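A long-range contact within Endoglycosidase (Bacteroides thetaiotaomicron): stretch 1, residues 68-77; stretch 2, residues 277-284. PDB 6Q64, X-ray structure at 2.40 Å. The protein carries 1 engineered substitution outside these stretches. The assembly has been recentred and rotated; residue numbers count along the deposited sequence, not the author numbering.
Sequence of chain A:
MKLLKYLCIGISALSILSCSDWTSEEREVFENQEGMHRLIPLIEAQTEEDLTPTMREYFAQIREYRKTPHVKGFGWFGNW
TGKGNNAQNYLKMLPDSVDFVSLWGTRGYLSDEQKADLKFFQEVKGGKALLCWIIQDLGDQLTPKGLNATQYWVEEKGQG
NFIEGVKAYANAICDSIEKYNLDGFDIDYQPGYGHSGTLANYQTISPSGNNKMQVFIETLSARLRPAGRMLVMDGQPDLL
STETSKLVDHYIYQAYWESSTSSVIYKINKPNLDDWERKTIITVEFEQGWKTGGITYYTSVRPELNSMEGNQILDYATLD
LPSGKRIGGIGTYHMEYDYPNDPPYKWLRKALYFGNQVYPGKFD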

# COMPACT_ATOMS: atom_id res chain seq x y z
N THR A 68 -3.81 -4.26 16.72
CA THR A 68 -4.29 -3.06 17.43
C THR A 68 -4.45 -1.96 16.39
O THR A 68 -3.96 -2.11 15.28
CB THR A 68 -3.33 -2.63 18.55
OG1 THR A 68 -2.22 -1.98 17.93
CG2 THR A 68 -2.92 -3.80 19.42
N PRO A 69 -5.17 -0.85 16.72
CA PRO A 69 -5.37 0.26 15.80
C PRO A 69 -4.35 1.36 16.14
O PRO A 69 -4.17 1.74 17.29
CB PRO A 69 -6.83 0.59 16.11
CG PRO A 69 -6.93 0.42 17.62
CD PRO A 69 -5.88 -0.60 17.99
N HIS A 70 -3.65 1.82 15.10
CA HIS A 70 -2.40 2.59 15.20
C HIS A 70 -2.19 3.29 13.87
O HIS A 70 -2.93 2.98 12.95
CB HIS A 70 -1.22 1.66 15.56
CG HIS A 70 -0.88 0.66 14.52
ND1 HIS A 70 -1.50 -0.58 14.46
CD2 HIS A 70 0.04 0.68 13.53
CE1 HIS A 70 -1.03 -1.25 13.42
NE2 HIS A 70 -0.05 -0.51 12.85
N VAL A 71 -1.24 4.22 13.78
CA VAL A 71 -0.83 4.76 12.46
C VAL A 71 -0.05 3.66 11.74
O VAL A 71 1.09 3.42 12.14
CB VAL A 71 0.02 6.01 12.60
CG1 VAL A 71 0.44 6.49 11.24
CG2 VAL A 71 -0.68 7.08 13.38
N LYS A 72 -0.67 2.98 10.79
CA LYS A 72 -0.04 1.95 9.96
C LYS A 72 1.13 2.56 9.21
O LYS A 72 1.12 3.78 8.97
CB LYS A 72 -1.05 1.33 9.00
CG LYS A 72 -1.94 0.30 9.67
CD LYS A 72 -2.90 -0.38 8.74
CE LYS A 72 -3.88 -1.22 9.53
NZ LYS A 72 -4.63 -2.13 8.63
N GLY A 73 2.14 1.74 8.94
CA GLY A 73 3.30 2.12 8.13
C GLY A 73 3.25 1.33 6.86
O GLY A 73 3.01 0.12 6.95
N PHE A 74 3.42 2.01 5.73
CA PHE A 74 3.27 1.45 4.38
C PHE A 74 4.38 2.02 3.49
O PHE A 74 5.05 3.02 3.84
CB PHE A 74 1.86 1.79 3.89
CG PHE A 74 1.66 1.74 2.39
CD1 PHE A 74 1.32 0.56 1.76
CD2 PHE A 74 1.84 2.88 1.62
CE1 PHE A 74 1.18 0.51 0.39
CE2 PHE A 74 1.70 2.82 0.25
CZ PHE A 74 1.39 1.63 -0.36
N GLY A 75 4.58 1.41 2.33
CA GLY A 75 5.33 2.08 1.25
C GLY A 75 5.28 1.26 -0.03
O GLY A 75 4.88 0.06 -0.02
N TRP A 76 5.84 1.88 -1.08
CA TRP A 76 6.13 1.22 -2.37
C TRP A 76 7.59 0.79 -2.36
O TRP A 76 8.45 1.67 -2.57
CB TRP A 76 5.78 2.17 -3.52
CG TRP A 76 4.30 2.27 -3.70
CD1 TRP A 76 3.47 1.30 -4.20
CD2 TRP A 76 3.46 3.36 -3.31
NE1 TRP A 76 2.18 1.73 -4.15
CE2 TRP A 76 2.14 2.99 -3.62
CE3 TRP A 76 3.70 4.63 -2.76
CZ2 TRP A 76 1.06 3.85 -3.40
CZ3 TRP A 76 2.64 5.47 -2.53
CH2 TRP A 76 1.34 5.08 -2.84
N PHE A 77 7.82 -0.51 -2.14
CA PHE A 77 9.15 -1.18 -2.05
C PHE A 77 9.66 -1.62 -3.43
O PHE A 77 9.14 -2.61 -4.03
CB PHE A 77 9.01 -2.40 -1.13
CG PHE A 77 10.32 -3.01 -0.68
CD1 PHE A 77 11.33 -2.22 -0.16
CD2 PHE A 77 10.52 -4.38 -0.74
CE1 PHE A 77 12.51 -2.79 0.28
CE2 PHE A 77 11.71 -4.94 -0.30
CZ PHE A 77 12.70 -4.14 0.20
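Stretch 2 277-284: ERKTIITV

Stretch 2 approaches stretch 1 from more than two hundred residues away in sequence, and it does so as two pieces: a weakly bonded helical turn around E277 to K279, then a strand from T280 to V284 that runs on beyond the stretch. The turn is held loosely, its weak backbone bond running from T280 N to E277 O at 3.5 Å. Stretch 1 begins as loop and becomes a strand at K72. The two strands point broadly the same way, their N-to-C directions 49° apart with a signed crossing angle of -49°, and their axes come no closer than 8.3 Å. No backbone hydrogen bond links them; the contact between the strands is made by side chains.

The polar part of the contact lies at the loop end. R278 leaves its backbone sideways to stretch 1, but three successive m rotamers at chi1 to chi3 bring its guanidinium back to the loop. There R278 NH1 donates to H70 O at 3.0 Å with an N-H...acceptor angle of 162°, and the carbonyl oxygen lies at the edge of the guanidinium, near its plane, where the N-H bonds point. This is the one hydrogen bond between the stretches. R278 NH1 also packs near P69, 4.1 Å from P69 C and 4.3 Å from P69 CB, while R278 NH2 is satisfied elsewhere in the structure. The receiving loop has its own brace: the side chain of H70, whose CB points away from stretch 2, donates from H70 ND1 to T68 O at 3.0 Å. H70 thus offers its backbone carbonyl across the contact; H70 NE2 is hydrogen-bonded elsewhere in the structure.

The apolar part follows strand alternation. I281 and T283 point toward stretch 1, whereas I282 and V284 point away, giving a two-residue repeat on the facing side. F74, itself directed toward stretch 2 with chi1 in t, meets both inward residues: F74 CD2 lies 4.0 Å from I281 CG2, an apolar pairing, and F74 CE2 lies 4.0 Å from T283 CG2, which sits at the ring edge.

W76 extends the packing. Its CB points sideways, yet the indole reaches across, placing W76 CZ3 3.5 Å from T283 OG1 at the ring edge; that hydroxyl is hydrogen-bonded elsewhere in the structure. The rule to read here is economical: 304 Å² of buried surface, summed over both sides, combines one well-aimed arginine with large aromatics bridging separated strands.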

# COMPACT_ATOMS: atom_id res chain seq x y z
N GLU A 277 -11.16 8.49 7.54
CA GLU A 277 -10.03 8.88 8.42
C GLU A 277 -9.17 7.66 8.75
O GLU A 277 -7.97 7.74 8.50
CB GLU A 277 -10.47 9.44 9.76
CG GLU A 277 -11.20 10.76 9.61
CD GLU A 277 -12.69 10.71 9.88
OE1 GLU A 277 -13.33 9.78 9.36
OE2 GLU A 277 -13.18 11.60 10.62
N ARG A 278 -9.76 6.60 9.28
CA ARG A 278 -8.97 5.44 9.78
C ARG A 278 -8.50 4.54 8.62
O ARG A 278 -7.55 3.77 8.82
CB ARG A 278 -9.74 4.71 10.88
CG ARG A 278 -9.81 5.53 12.17
CD ARG A 278 -8.45 5.87 12.80
NE ARG A 278 -7.72 4.61 12.92
CZ ARG A 278 -6.43 4.43 12.71
NH1 ARG A 278 -5.93 3.21 12.84
NH2 ARG A 278 -5.63 5.42 12.37
N LYS A 279 -9.07 4.65 7.43
CA LYS A 279 -8.63 3.81 6.30
C LYS A 279 -7.77 4.61 5.31
O LYS A 279 -7.33 4.05 4.28
CB LYS A 279 -9.83 3.22 5.59
CG LYS A 279 -10.73 2.35 6.45
CD LYS A 279 -12.04 2.01 5.75
CE LYS A 279 -11.89 1.33 4.41
NZ LYS A 279 -13.20 0.84 3.93
N THR A 280 -7.56 5.90 5.56
CA THR A 280 -6.79 6.72 4.60
C THR A 280 -5.30 6.63 4.96
O THR A 280 -4.92 6.72 6.16
CB THR A 280 -7.33 8.15 4.54
OG1 THR A 280 -8.66 8.12 4.01
CG2 THR A 280 -6.46 9.00 3.66
N ILE A 281 -4.47 6.43 3.95
CA ILE A 281 -2.99 6.45 4.06
C ILE A 281 -2.49 7.60 3.20
O ILE A 281 -2.91 7.69 2.04
CB ILE A 281 -2.39 5.08 3.68
CG1 ILE A 281 -2.50 4.09 4.84
CG2 ILE A 281 -0.95 5.21 3.27
CD1 ILE A 281 -2.56 2.66 4.42
N ILE A 282 -1.64 8.46 3.76
CA ILE A 282 -1.03 9.57 2.97
C ILE A 282 0.46 9.29 2.85
O ILE A 282 1.08 8.82 3.82
CB ILE A 282 -1.34 10.93 3.58
CG1 ILE A 282 -1.39 10.90 5.11
CG2 ILE A 282 -2.65 11.42 3.00
CD1 ILE A 282 -1.46 12.27 5.77
N THR A 283 0.99 9.53 1.66
CA THR A 283 2.34 9.10 1.25
C THR A 283 3.11 10.29 0.72
O THR A 283 2.53 11.23 0.11
CB THR A 283 2.29 7.98 0.21
OG1 THR A 283 1.82 8.50 -1.04
CG2 THR A 283 1.44 6.82 0.69
N VAL A 284 4.40 10.19 0.93
CA VAL A 284 5.36 11.23 0.51
C VAL A 284 6.34 10.64 -0.52
O VAL A 284 6.34 9.38 -0.73
CB VAL A 284 5.97 11.80 1.80
CG1 VAL A 284 6.93 10.82 2.43
CG2 VAL A 284 6.61 13.14 1.52